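Local coordinates for acyl-CoA dehydrogenase (Geobacillus kaustophilus, PDB 2PG0), which probably catalyses the FAD-dependent alpha,beta-dehydrogenation of acyl thioesters, introducing a double bond into the acyl chain, at residues I124-M129 against I165-I170; S87-G92 against H211-A216. One frame throughout, in Å; residues are numbered along the deposited sequence.

Contact 1 (I124-M129 against I165-I170). With FAD (flavin-adenine dinucleotide), chain C.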
loop_
_atom_site.group_PDB
_atom_site.type_symbol
_atom_site.label_atom_id
_atom_site.label_comp_id
_atom_site.label_asym_id
_atom_site.label_seq_id
_atom_site.Cartn_x
_atom_site.Cartn_y
_atom_site.Cartn_z
ATOM N N ILE A 124 -0.111 39.581 -17.540
ATOM C CA ILE A 124 -0.162 38.227 -17.011
ATOM C C ILE A 124 1.101 38.043 -16.174
ATOM O O ILE A 124 2.171 38.487 -16.573
ATOM C CB ILE A 124 -0.246 37.192 -18.162
ATOM C CG1 ILE A 124 -1.574 37.370 -18.920
ATOM C CG2 ILE A 124 -0.085 35.748 -17.645
ATOM C CD1 ILE A 124 -1.730 36.467 -20.126
ATOM N N THR A 125 0.965 37.402 -15.016
ATOM C CA THR A 125 2.081 37.261 -14.088
ATOM C C THR A 125 2.639 35.843 -14.001
ATOM O O THR A 125 1.959 34.861 -14.320
ATOM C CB THR A 125 1.705 37.741 -12.663
ATOM O OG1 THR A 125 0.617 36.963 -12.161
ATOM C CG2 THR A 125 1.308 39.221 -12.662
ATOM N N ALA A 126 3.884 35.761 -13.535
ATOM C CA ALA A 126 4.558 34.494 -13.272
ATOM C C ALA A 126 5.505 34.683 -12.097
ATOM O O ALA A 126 5.851 35.810 -11.736
ATOM C CB ALA A 126 5.324 34.040 -14.489
ATOM N N ILE A 127 5.908 33.574 -11.490
ATOM C CA ILE A 127 6.893 33.620 -10.416
ATOM C C ILE A 127 8.040 32.656 -10.733
ATOM O O ILE A 127 7.801 31.510 -11.142
ATOM C CB ILE A 127 6.243 33.381 -9.027
ATOM C CG1 ILE A 127 7.272 33.586 -7.907
ATOM C CG2 ILE A 127 5.518 32.009 -8.959
ATOM C CD1 ILE A 127 6.664 33.964 -6.573
ATOM N N ALA A 128 9.273 33.143 -10.580
ATOM C CA ALA A 128 10.456 32.385 -10.977
ATOM C C ALA A 128 11.426 32.205 -9.816
ATOM O O ALA A 128 12.169 33.127 -9.453
ATOM C CB ALA A 128 11.148 33.029 -12.183
ATOM N N MET A 129 11.381 31.006 -9.241
ATOM C CA MET A 129 12.215 30.611 -8.105
ATOM C C MET A 129 13.223 29.574 -8.622
ATOM O O MET A 129 14.439 29.778 -8.563
ATOM C CB MET A 129 11.358 29.959 -6.996
ATOM C CG MET A 129 10.302 30.835 -6.281
ATOM S SD MET A 129 9.229 29.879 -5.143
ATOM C CE MET A 129 7.708 29.851 -6.082
ATOM N N ILE A 165 5.713 31.820 -21.279
ATOM C CA ILE A 165 5.627 32.553 -22.547
ATOM C C ILE A 165 4.748 33.805 -22.429
ATOM O O ILE A 165 5.159 34.886 -22.851
ATOM C CB ILE A 165 5.165 31.641 -23.722
ATOM C CG1 ILE A 165 6.104 30.435 -23.886
ATOM C CG2 ILE A 165 5.038 32.440 -25.048
ATOM C CD1 ILE A 165 7.594 30.784 -24.029
ATOM N N HIS A 166 3.558 33.664 -21.842
ATOM C CA HIS A 166 2.610 34.785 -21.767
ATOM C C HIS A 166 2.999 35.892 -20.788
ATOM O O HIS A 166 2.631 37.050 -20.992
ATOM C CB HIS A 166 1.198 34.299 -21.409
ATOM C CG HIS A 166 0.411 33.781 -22.570
ATOM N ND1 HIS A 166 0.558 34.266 -23.853
ATOM C CD2 HIS A 166 -0.559 32.836 -22.633
ATOM C CE1 HIS A 166 -0.272 33.625 -24.659
ATOM N NE2 HIS A 166 -0.964 32.757 -23.942
ATOM N N ALA A 167 3.724 35.539 -19.725
ATOM C CA ALA A 167 3.939 36.461 -18.609
ATOM C C ALA A 167 4.599 37.777 -19.021
ATOM O O ALA A 167 5.622 37.792 -19.713
ATOM C CB ALA A 167 4.728 35.791 -17.490
ATOM N N ASP A 168 3.981 38.872 -18.591
ATOM C CA ASP A 168 4.454 40.231 -18.849
ATOM C C ASP A 168 5.159 40.806 -17.628
ATOM O O ASP A 168 5.937 41.762 -17.739
ATOM C CB ASP A 168 3.263 41.123 -19.205
ATOM C CG ASP A 168 2.399 40.525 -20.291
ATOM O OD1 ASP A 168 2.855 40.484 -21.454
ATOM O OD2 ASP A 168 1.265 40.092 -19.977
ATOM N N LEU A 169 4.846 40.239 -16.465
ATOM C CA LEU A 169 5.456 40.599 -15.191
ATOM C C LEU A 169 5.932 39.314 -14.529
ATOM O O LEU A 169 5.132 38.419 -14.283
ATOM C CB LEU A 169 4.432 41.261 -14.264
ATOM C CG LEU A 169 3.892 42.667 -14.525
ATOM C CD1 LEU A 169 3.058 43.083 -13.323
ATOM C CD2 LEU A 169 5.014 43.673 -14.759
ATOM N N ILE A 170 7.224 39.217 -14.244
ATOM C CA ILE A 170 7.743 38.010 -13.600
ATOM C C ILE A 170 8.382 38.378 -12.258
ATOM O O ILE A 170 9.309 39.184 -12.209
ATOM C CB ILE A 170 8.739 37.229 -14.521
ATOM C CG1 ILE A 170 8.119 36.915 -15.893
ATOM C CG2 ILE A 170 9.183 35.926 -13.860
ATOM C CD1 ILE A 170 8.317 38.019 -16.949
HETATM P PA FAD C . 15.012 18.414 -6.953
HETATM O O1A FAD C . 16.320 18.289 -7.676
HETATM O O2A FAD C . 14.995 19.517 -5.925
HETATM O O5B FAD C . 14.646 16.998 -6.264
HETATM C C5B FAD C . 14.641 15.804 -7.033
HETATM C C4B FAD C . 14.075 14.680 -6.163
HETATM O O4B FAD C . 14.888 14.543 -5.008
HETATM C C3B FAD C . 12.667 15.019 -5.678
HETATM O O3B FAD C . 11.864 13.859 -5.628
HETATM C C2B FAD C . 12.886 15.504 -4.265
HETATM O O2B FAD C . 11.746 15.359 -3.438
HETATM C C1B FAD C . 14.075 14.638 -3.847
HETATM N N9A FAD C . 14.773 15.244 -2.700
HETATM C C8A FAD C . 15.499 16.410 -2.682
HETATM N N7A FAD C . 15.947 16.613 -1.423
HETATM C C5A FAD C . 15.517 15.597 -0.642
HETATM C C6A FAD C . 15.687 15.314 0.708
HETATM N N6A FAD C . 16.290 16.200 1.506
HETATM N N1A FAD C . 15.108 14.177 1.238
HETATM C C2A FAD C . 14.372 13.318 0.442
HETATM N N3A FAD C . 14.215 13.595 -0.905
HETATM C C4A FAD C . 14.774 14.724 -1.433
HETATM N N1 FAD C . 9.088 26.609 -10.224
HETATM C C2 FAD C . 8.915 27.972 -10.064
HETATM O O2 FAD C . 9.710 28.609 -9.368
HETATM N N3 FAD C . 7.861 28.620 -10.694
HETATM C C4 FAD C . 6.983 27.905 -11.485
HETATM O O4 FAD C . 6.058 28.491 -12.051
HETATM C C4X FAD C . 7.150 26.525 -11.636
HETATM N N5 FAD C . 6.274 25.794 -12.424
HETATM C C5X FAD C . 6.450 24.435 -12.603
HETATM C C6 FAD C . 5.567 23.739 -13.420
HETATM C C7 FAD C . 5.730 22.368 -13.603
HETATM C C7M FAD C . 4.740 21.658 -14.484
HETATM C C8 FAD C . 6.790 21.697 -12.965
HETATM C C8M FAD C . 7.027 20.220 -13.117
HETATM C C9 FAD C . 7.674 22.400 -12.157
HETATM C C9A FAD C . 7.510 23.775 -11.964
HETATM N N10 FAD C . 8.382 24.498 -11.146
HETATM C C10 FAD C . 8.214 25.872 -11.002
HETATM C "C1'" FAD C . 9.490 23.819 -10.369
HETATM C "C2'" FAD C . 9.057 22.877 -9.233
HETATM O "O2'" FAD C . 8.622 23.556 -8.073
HETATM C "C3'" FAD C . 10.262 22.003 -8.898
HETATM O "O3'" FAD C . 10.355 21.037 -9.923
HETATM C "C4'" FAD C . 10.195 21.316 -7.526
HETATM O "O4'" FAD C . 10.295 22.245 -6.462
HETATM C "C5'" FAD C . 11.292 20.263 -7.359
HETATM O "O5'" FAD C . 12.564 20.800 -7.673
HETATM P P FAD C . 13.500 20.021 -8.721
HETATM O O1P FAD C . 12.741 19.739 -9.992
HETATM O O2P FAD C . 14.750 20.818 -8.974
HETATM O O3P FAD C . 13.826 18.597 -8.028
#
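Ala126, on the same face of the sheet as Ile170, meets Ala167 methyl to methyl, CB to CB at 3.5 Å. Next to them the CG2 branch of Ile170, anti to its backbone N, reaches the CB of Ala128 at 3.9 Å; Ile161 of strand 151-161 packs against both alanines of 125-128. On the other face Thr125 and Leu169 cross obliquely, CG2 to CB, while Thr125 OG1 is hydrogen-bonded to His94 ND1. The extended Ile124 chain runs beside His166, its CD1 touching the histidine CB. Thr125 pairs with Leu169 and Ala126 with Ile170 in parallel register, joining 125-128, an outermost strand of the mixed sheet within this chain, to 169-175 in the acyl-CoA dehydrogenase middle domain. Ala126 N donates to Leu169 O at 3.0 Å, nearly along the C=O axis. Just ahead of the paired residues, Ile124 O accepts two in-plane donors, Leu169 N at 3.2 Å and Asp168 N at 2.7 Å. Asp168 returns a side-chain bond: OD2 accepts from Ile124 N at 2.8 Å through its anti lone pair, nearly straight at 166°. Salt bridges from OD2 to Arg44 and from OD1 to Arg194 would probably keep this carboxylate ionised. At the far end of 124-129 the backbone hydrogen-bonds to the flavin pyrimidine ring: FAD N3 donates to Ile127 O at 2.9 Å, and Met129 N donates to FAD O2, also at 2.9 Å.

Contact 2 (S87-G92 against H211-A216)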
loop_
_atom_site.group_PDB
_atom_site.type_symbol
_atom_site.label_atom_id
_atom_site.label_comp_id
_atom_site.label_asym_id
_atom_site.label_seq_id
_atom_site.Cartn_x
_atom_site.Cartn_y
_atom_site.Cartn_z
ATOM N N SER A 87 -4.323 22.352 -17.419
ATOM C CA SER A 87 -3.573 23.364 -18.172
ATOM C C SER A 87 -4.012 24.784 -17.838
ATOM O O SER A 87 -3.331 25.746 -18.184
ATOM C CB SER A 87 -3.634 23.106 -19.679
ATOM O OG SER A 87 -2.820 21.998 -20.039
ATOM N N LEU A 88 -5.142 24.906 -17.149
ATOM C CA LEU A 88 -5.649 26.209 -16.724
ATOM C C LEU A 88 -5.071 26.716 -15.393
ATOM O O LEU A 88 -5.478 27.780 -14.897
ATOM C CB LEU A 88 -7.177 26.178 -16.695
ATOM C CG LEU A 88 -7.763 26.295 -18.109
ATOM C CD1 LEU A 88 -9.171 25.733 -18.139
ATOM C CD2 LEU A 88 -7.730 27.737 -18.634
ATOM N N VAL A 89 -4.109 25.974 -14.836
ATOM C CA VAL A 89 -3.484 26.340 -13.551
ATOM C C VAL A 89 -2.806 27.704 -13.549
ATOM O O VAL A 89 -2.603 28.291 -12.485
ATOM C CB VAL A 89 -2.449 25.292 -13.062
ATOM C CG1 VAL A 89 -3.157 24.003 -12.641
ATOM C CG2 VAL A 89 -1.341 25.056 -14.105
ATOM N N GLY A 90 -2.445 28.189 -14.736
ATOM C CA GLY A 90 -1.811 29.504 -14.885
ATOM C C GLY A 90 -2.693 30.646 -14.421
ATOM O O GLY A 90 -2.189 31.689 -13.991
ATOM N N ILE A 91 -4.010 30.449 -14.492
ATOM C CA ILE A 91 -4.954 31.461 -14.001
ATOM C C ILE A 91 -4.931 31.557 -12.477
ATOM O O ILE A 91 -4.791 32.655 -11.930
ATOM C CB ILE A 91 -6.381 31.238 -14.536
ATOM C CG1 ILE A 91 -6.395 31.492 -16.042
ATOM C CG2 ILE A 91 -7.377 32.165 -13.814
ATOM C CD1 ILE A 91 -7.536 30.860 -16.769
ATOM N N GLY A 92 -5.065 30.410 -11.802
ATOM C CA GLY A 92 -4.944 30.345 -10.343
ATOM C C GLY A 92 -3.599 30.861 -9.864
ATOM O O GLY A 92 -3.509 31.502 -8.821
ATOM N N HIS A 211 -0.396 20.035 -21.318
ATOM C CA HIS A 211 0.056 20.364 -22.669
ATOM C C HIS A 211 -0.307 21.782 -23.129
ATOM O O HIS A 211 0.403 22.366 -23.950
ATOM C CB HIS A 211 -0.441 19.327 -23.680
ATOM C CG HIS A 211 0.353 18.055 -23.690
ATOM N ND1 HIS A 211 -0.063 16.926 -24.362
ATOM C CD2 HIS A 211 1.534 17.731 -23.106
ATOM C CE1 HIS A 211 0.828 15.962 -24.196
ATOM N NE2 HIS A 211 1.806 16.425 -23.436
ATOM N N ALA A 212 -1.394 22.336 -22.594
ATOM C CA ALA A 212 -1.796 23.705 -22.942
ATOM C C ALA A 212 -1.204 24.788 -22.031
ATOM O O ALA A 212 -1.446 25.974 -22.240
ATOM C CB ALA A 212 -3.334 23.824 -23.014
ATOM N N GLN A 213 -0.433 24.383 -21.021
ATOM C CA GLN A 213 0.270 25.332 -20.155
ATOM C C GLN A 213 1.620 25.681 -20.778
ATOM O O GLN A 213 2.400 24.785 -21.120
ATOM C CB GLN A 213 0.473 24.751 -18.752
ATOM C CG GLN A 213 0.127 25.717 -17.613
ATOM C CD GLN A 213 0.803 27.073 -17.751
ATOM O OE1 GLN A 213 2.031 27.172 -17.784
ATOM N NE2 GLN A 213 -0.001 28.124 -17.827
ATOM N N ASP A 214 1.886 26.979 -20.935
ATOM C CA ASP A 214 3.118 27.452 -21.581
ATOM C C ASP A 214 4.291 27.522 -20.597
ATOM O O ASP A 214 4.735 28.604 -20.207
ATOM C CB ASP A 214 2.908 28.816 -22.264
ATOM C CG ASP A 214 2.302 29.862 -21.331
ATOM O OD1 ASP A 214 1.233 29.608 -20.739
ATOM O OD2 ASP A 214 2.908 30.944 -21.181
ATOM N N THR A 215 4.791 26.358 -20.214
ATOM C CA THR A 215 5.924 26.268 -19.298
ATOM C C THR A 215 7.207 26.508 -20.072
ATOM O O THR A 215 7.393 25.947 -21.153
ATOM C CB THR A 215 6.006 24.880 -18.635
ATOM O OG1 THR A 215 4.689 24.414 -18.324
ATOM C CG2 THR A 215 6.840 24.957 -17.358
ATOM N N ALA A 216 8.086 27.343 -19.526
ATOM C CA ALA A 216 9.325 27.695 -20.212
ATOM C C ALA A 216 10.450 28.072 -19.260
ATOM O O ALA A 216 10.217 28.396 -18.089
ATOM C CB ALA A 216 9.079 28.833 -21.219
HETATM O O HOH W 1 -2.940 28.349 -17.747
#
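A small, buried interdomain contact joins the 3-10 turn and first turn of helix 89-105, in the N-terminal domain, to the loop leading into strand 216-220 of the middle domain. Ser87 OG, anti to the carbonyl carbon (chi1 -73°), accepts from the backbone N of Ala212 at 2.9 Å, a bent bond with 140° at the hydrogen. Beside this bond the CB atoms of Ser87 and Ala212 press together at 3.4 Å, closer than two such carbons normally approach, and Trp36 and Glu37 of helix 33-39 touch the alanine. An alanine in place of Ser87 would remove the hydroxyl that accepts from Ala212 N and would probably weaken the link between the helix start and the loop, leaving more to Gln213 and its water. Gln213 bends at chi2 (-51°), bringing its CG to 3.5 Å from Ser87 O and to 3.9 Å from Val89 CG2, the two side chains crossing at about a right angle. Gln213 NE2 then lies 3.7 Å from Gly90 CA, on the side where a CB would collide with it. One water ties this end together, donating to Ser87 O at 2.7 Å and accepting from Gln213 NE2 at 2.9 Å, and weakly from Gly90 N. NE2 thus has two acceptors, the water and Asn163 OD1, and the water carries the link on to Ser87 O, which is likely to fix the buried amide's orientation.

In the fold
Contact 1 is nested inside the chain loop that contact 2 closes, and their centres lie 11 Å apart. They touch through Asp214: its OD2 lies 2.9 Å from Ile165 N and 2.9 Å from His166 N, both probable hydrogen bonds, while Ile165 CD1 packs on Ala216 CB at 3.7 Å. Asn163 is a second bridge, its ND2 hydrogen-bonded to Thr125 O of contact 1 and Gly90 O of contact 2. Contact 1 meets the flavin directly. Contact 2 stands one shell back, the side chain of Gln213 about 7 Å from FAD between nearest atoms and about 3 Å, side chain to side chain, from Thr162, an FAD-binding residue. Gln342 and Arg274 of the second subunit also hydrogen-bond to the cofactor.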